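Local coordinates for protein glyoxylate reductase (Paecilomyces sp. J18, PDB 3WNV) that probably reduces glyoxylate to glycolate with a nicotinamide cofactor, as a fungal member of the D-isomer specific 2-hydroxyacid dehydrogenase family, at residues 88-93 with 242-247. Numbering follows the deposited sequence.
Sequences GYDNID and TARGAL. With SO4 (sulfate ion), chain C.
Sulfate oxygen O3 is gripped from both segments: the backbone N of G88 donates to it at 2.8 Å, and NH2 of R244 donates at 3.0 Å. The site lies in the cleft of a two-domain D-2-hydroxyacid dehydrogenase, where the loop after strand 81-85 of the first parallel sheet faces the loop after strand 237-241 of the Rossmann-type nucleotide-binding domain. It is a worked example of how one guanidinium can serve several acceptors round its edge. NH1 and NH2 reach two oxygens of the sulfate side by side, with NH1 pointing almost straight at O1, and the sulfur lies in the guanidinium plane. A87 N adds a further backbone donor to the anion. In this family the equivalent arginine binds the substrate carboxylate, so the sulfate, probably from the crystallisation liquor, plausibly marks the glyoxylate carboxylate position. On the flank of the guanidinium, NE forms a salt bridge to D90 OD2 at 2.8 Å, received on the syn lone pair, with the carboxylate turned 75° from the guanidinium plane. D90 can present OD2 there because CG sits between its backbone N and carbonyl carbon (chi1 53°). NH2 also donates to a water, which in turn accepts from D90 N. A lysine in place of R244 would probably lose the paired grip on the sulfate and, with a single amino group, could hardly hold D90 as well, leaving that carboxylate without its mate. The loop 242-247 steadies its own arginine: the chain bends at chi2, and NH1 folds back to donate to A243 O at 3.0 Å, the oxygen lying 17° out of the guanidinium plane.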
ATOM      1  N   GLY A  88      -2.036  -2.102  -3.788  1.00 12.76           N
ATOM      2  CA  GLY A  88      -3.313  -2.017  -3.099  1.00  8.83           C
ATOM      3  C   GLY A  88      -4.325  -1.397  -4.054  1.00 14.60           C
ATOM      4  O   GLY A  88      -3.980  -0.512  -4.834  1.00 13.68           O
ATOM      5  N   TYR A  89      -5.570  -1.851  -3.980  1.00 13.65           N
ATOM      6  CA  TYR A  89      -6.629  -1.323  -4.876  1.00 11.42           C
ATOM      7  C   TYR A  89      -7.947  -1.191  -4.125  1.00 14.69           C
ATOM      8  O   TYR A  89      -9.001  -1.550  -4.638  1.00 14.20           O
ATOM      9  CB  TYR A  89      -6.769  -2.211  -6.116  1.00 14.83           C
ATOM     10  CG  TYR A  89      -6.702  -3.699  -5.819  1.00 12.69           C
ATOM     11  CD1 TYR A  89      -5.475  -4.366  -5.771  1.00 16.54           C
ATOM     12  CD2 TYR A  89      -7.869  -4.435  -5.565  1.00 13.72           C
ATOM     13  CE1 TYR A  89      -5.403  -5.716  -5.518  1.00 17.61           C
ATOM     14  CE2 TYR A  89      -7.809  -5.788  -5.319  1.00 19.10           C
ATOM     15  CZ  TYR A  89      -6.577  -6.418  -5.262  1.00 23.08           C
ATOM     16  OH  TYR A  89      -6.549  -7.759  -4.989  1.00 25.82           O
ATOM     17  N   ASP A  90      -7.883  -0.697  -2.888  1.00 15.62           N
ATOM     18  CA  ASP A  90      -9.080  -0.637  -2.067  1.00 17.05           C
ATOM     19  C   ASP A  90      -9.942   0.516  -2.557  1.00 18.11           C
ATOM     20  O   ASP A  90     -11.070   0.699  -2.084  1.00 22.77           O
ATOM     21  CB  ASP A  90      -8.723  -0.544  -0.564  1.00 15.38           C
ATOM     22  CG  ASP A  90      -7.773   0.583  -0.264  1.00 18.85           C
ATOM     23  OD1 ASP A  90      -8.229   1.739  -0.103  1.00 23.01           O
ATOM     24  OD2 ASP A  90      -6.558   0.325  -0.177  1.00 17.14           O
ATOM     25  N   ASN A  91      -9.455   1.264  -3.565  1.00 14.58           N
ATOM     26  CA  ASN A  91     -10.316   2.285  -4.213  1.00 14.20           C
ATOM     27  C   ASN A  91     -11.018   1.789  -5.505  1.00 17.05           C
ATOM     28  O   ASN A  91     -11.615   2.565  -6.272  1.00 16.21           O
ATOM     29  CB  ASN A  91      -9.522   3.560  -4.485  1.00 12.58           C
ATOM     30  CG  ASN A  91      -8.214   3.274  -5.148  1.00 14.46           C
ATOM     31  OD1 ASN A  91      -8.074   2.264  -5.880  1.00 17.01           O
ATOM     32  ND2 ASN A  91      -7.218   4.103  -4.856  1.00 14.51           N
ATOM     33  N   ILE A  92     -10.953   0.482  -5.748  1.00 15.71           N
ATOM     34  CA  ILE A  92     -11.768  -0.126  -6.802  1.00 13.20           C
ATOM     35  C   ILE A  92     -12.715  -1.153  -6.166  1.00 14.27           C
ATOM     36  O   ILE A  92     -12.279  -1.998  -5.372  1.00 17.39           O
ATOM     37  CB  ILE A  92     -10.905  -0.874  -7.793  1.00 16.65           C
ATOM     38  CG1 ILE A  92      -9.816   0.040  -8.332  1.00 15.48           C
ATOM     39  CG2 ILE A  92     -11.766  -1.493  -8.917  1.00 14.33           C
ATOM     40  CD1 ILE A  92      -8.881  -0.658  -9.324  1.00 21.14           C
ATOM     41  N   ASP A  93     -13.996  -1.093  -6.520  1.00 13.56           N
ATOM     42  CA  ASP A  93     -14.943  -2.096  -6.062  1.00 10.76           C
ATOM     43  C   ASP A  93     -14.864  -3.277  -7.003  1.00 15.29           C
ATOM     44  O   ASP A  93     -15.549  -3.333  -8.039  1.00 16.28           O
ATOM     45  CB  ASP A  93     -16.336  -1.499  -6.085  1.00 17.98           C
ATOM     46  CG  ASP A  93     -17.382  -2.422  -5.485  1.00 21.41           C
ATOM     47  OD1 ASP A  93     -17.235  -3.680  -5.559  1.00 16.28           O
ATOM     48  OD2 ASP A  93     -18.367  -1.877  -4.952  1.00 16.96           O
ATOM     49  N   THR A 242       3.510   0.124   6.919  1.00  6.49           N
ATOM     50  CA  THR A 242       3.711   0.649   5.606  1.00  5.67           C
ATOM     51  C   THR A 242       2.561   0.303   4.645  1.00  7.06           C
ATOM     52  O   THR A 242       2.659   0.530   3.497  1.00 10.76           O
ATOM     53  CB  THR A 242       5.024   0.192   5.002  1.00 13.33           C
ATOM     54  OG1 THR A 242       5.005  -1.205   4.969  1.00 13.61           O
ATOM     55  CG2 THR A 242       6.187   0.631   5.831  1.00 13.67           C
ATOM     56  N   ALA A 243       1.490  -0.242   5.187  1.00  9.49           N
ATOM     57  CA  ALA A 243       0.399  -0.814   4.393  1.00 12.15           C
ATOM     58  C   ALA A 243      -0.723   0.183   4.133  1.00 13.23           C
ATOM     59  O   ALA A 243      -0.720   0.883   3.122  1.00 10.09           O
ATOM     60  CB  ALA A 243      -0.148  -2.110   5.056  1.00 13.94           C
ATOM     61  N   ARG A 244      -1.714   0.220   5.028  1.00 10.57           N
ATOM     62  CA  ARG A 244      -2.784   1.195   4.930  1.00 12.98           C
ATOM     63  C   ARG A 244      -3.030   1.704   6.337  1.00  9.14           C
ATOM     64  O   ARG A 244      -3.110   0.915   7.268  1.00  9.42           O
ATOM     65  CB  ARG A 244      -4.061   0.538   4.358  1.00 11.36           C
ATOM     66  CG  ARG A 244      -3.988   0.254   2.854  1.00 10.55           C
ATOM     67  CD  ARG A 244      -4.039   1.585   2.110  1.00 16.87           C
ATOM     68  NE  ARG A 244      -4.109   1.436   0.642  1.00 12.92           N
ATOM     69  CZ  ARG A 244      -3.035   1.412  -0.150  1.00 15.83           C
ATOM     70  NH1 ARG A 244      -1.805   1.498   0.378  1.00 15.72           N
ATOM     71  NH2 ARG A 244      -3.179   1.276  -1.469  1.00 17.05           N
ATOM     72  N   GLY A 245      -3.178   3.019   6.526  1.00 10.10           N
ATOM     73  CA  GLY A 245      -3.176   3.513   7.895  1.00  9.52           C
ATOM     74  C   GLY A 245      -4.454   3.131   8.621  1.00 12.72           C
ATOM     75  O   GLY A 245      -4.453   2.996   9.836  1.00 12.25           O
ATOM     76  N   ALA A 246      -5.529   2.905   7.872  1.00 12.50           N
ATOM     77  CA  ALA A 246      -6.821   2.655   8.491  1.00 10.52           C
ATOM     78  C   ALA A 246      -6.945   1.245   9.041  1.00 11.31           C
ATOM     79  O   ALA A 246      -7.968   0.898   9.668  1.00 11.18           O
ATOM     80  CB  ALA A 246      -8.004   2.969   7.520  1.00 11.97           C
ATOM     81  N   LEU A 247      -5.896   0.446   8.886  1.00 14.15           N
ATOM     82  CA  LEU A 247      -5.824  -0.863   9.536  1.00 11.47           C
ATOM     83  C   LEU A 247      -5.677  -0.702  11.036  1.00 11.26           C
ATOM     84  O   LEU A 247      -5.947  -1.633  11.808  1.00 11.32           O
ATOM     85  CB  LEU A 247      -4.624  -1.671   9.021  1.00 12.52           C
ATOM     86  CG  LEU A 247      -4.630  -2.061   7.535  1.00 11.07           C
ATOM     87  CD1 LEU A 247      -3.226  -2.624   7.231  1.00 11.05           C
ATOM     88  CD2 LEU A 247      -5.724  -3.095   7.207  1.00 12.99           C
TER
HETATM   89  S   SO4 C 401       0.414   0.716  -3.018  1.00 28.67           S
HETATM   90  O1  SO4 C 401       0.407   1.143  -1.630  1.00 39.05           O
HETATM   91  O2  SO4 C 401       1.127  -0.546  -3.194  1.00 30.42           O
HETATM   92  O3  SO4 C 401      -1.009   0.461  -3.386  1.00 21.65           O
HETATM   93  O4  SO4 C 401       1.047   1.720  -3.851  1.00 32.86           O
HETATM   94  O   HOH W   1      -5.547   1.312  -3.013  1.00 15.73           O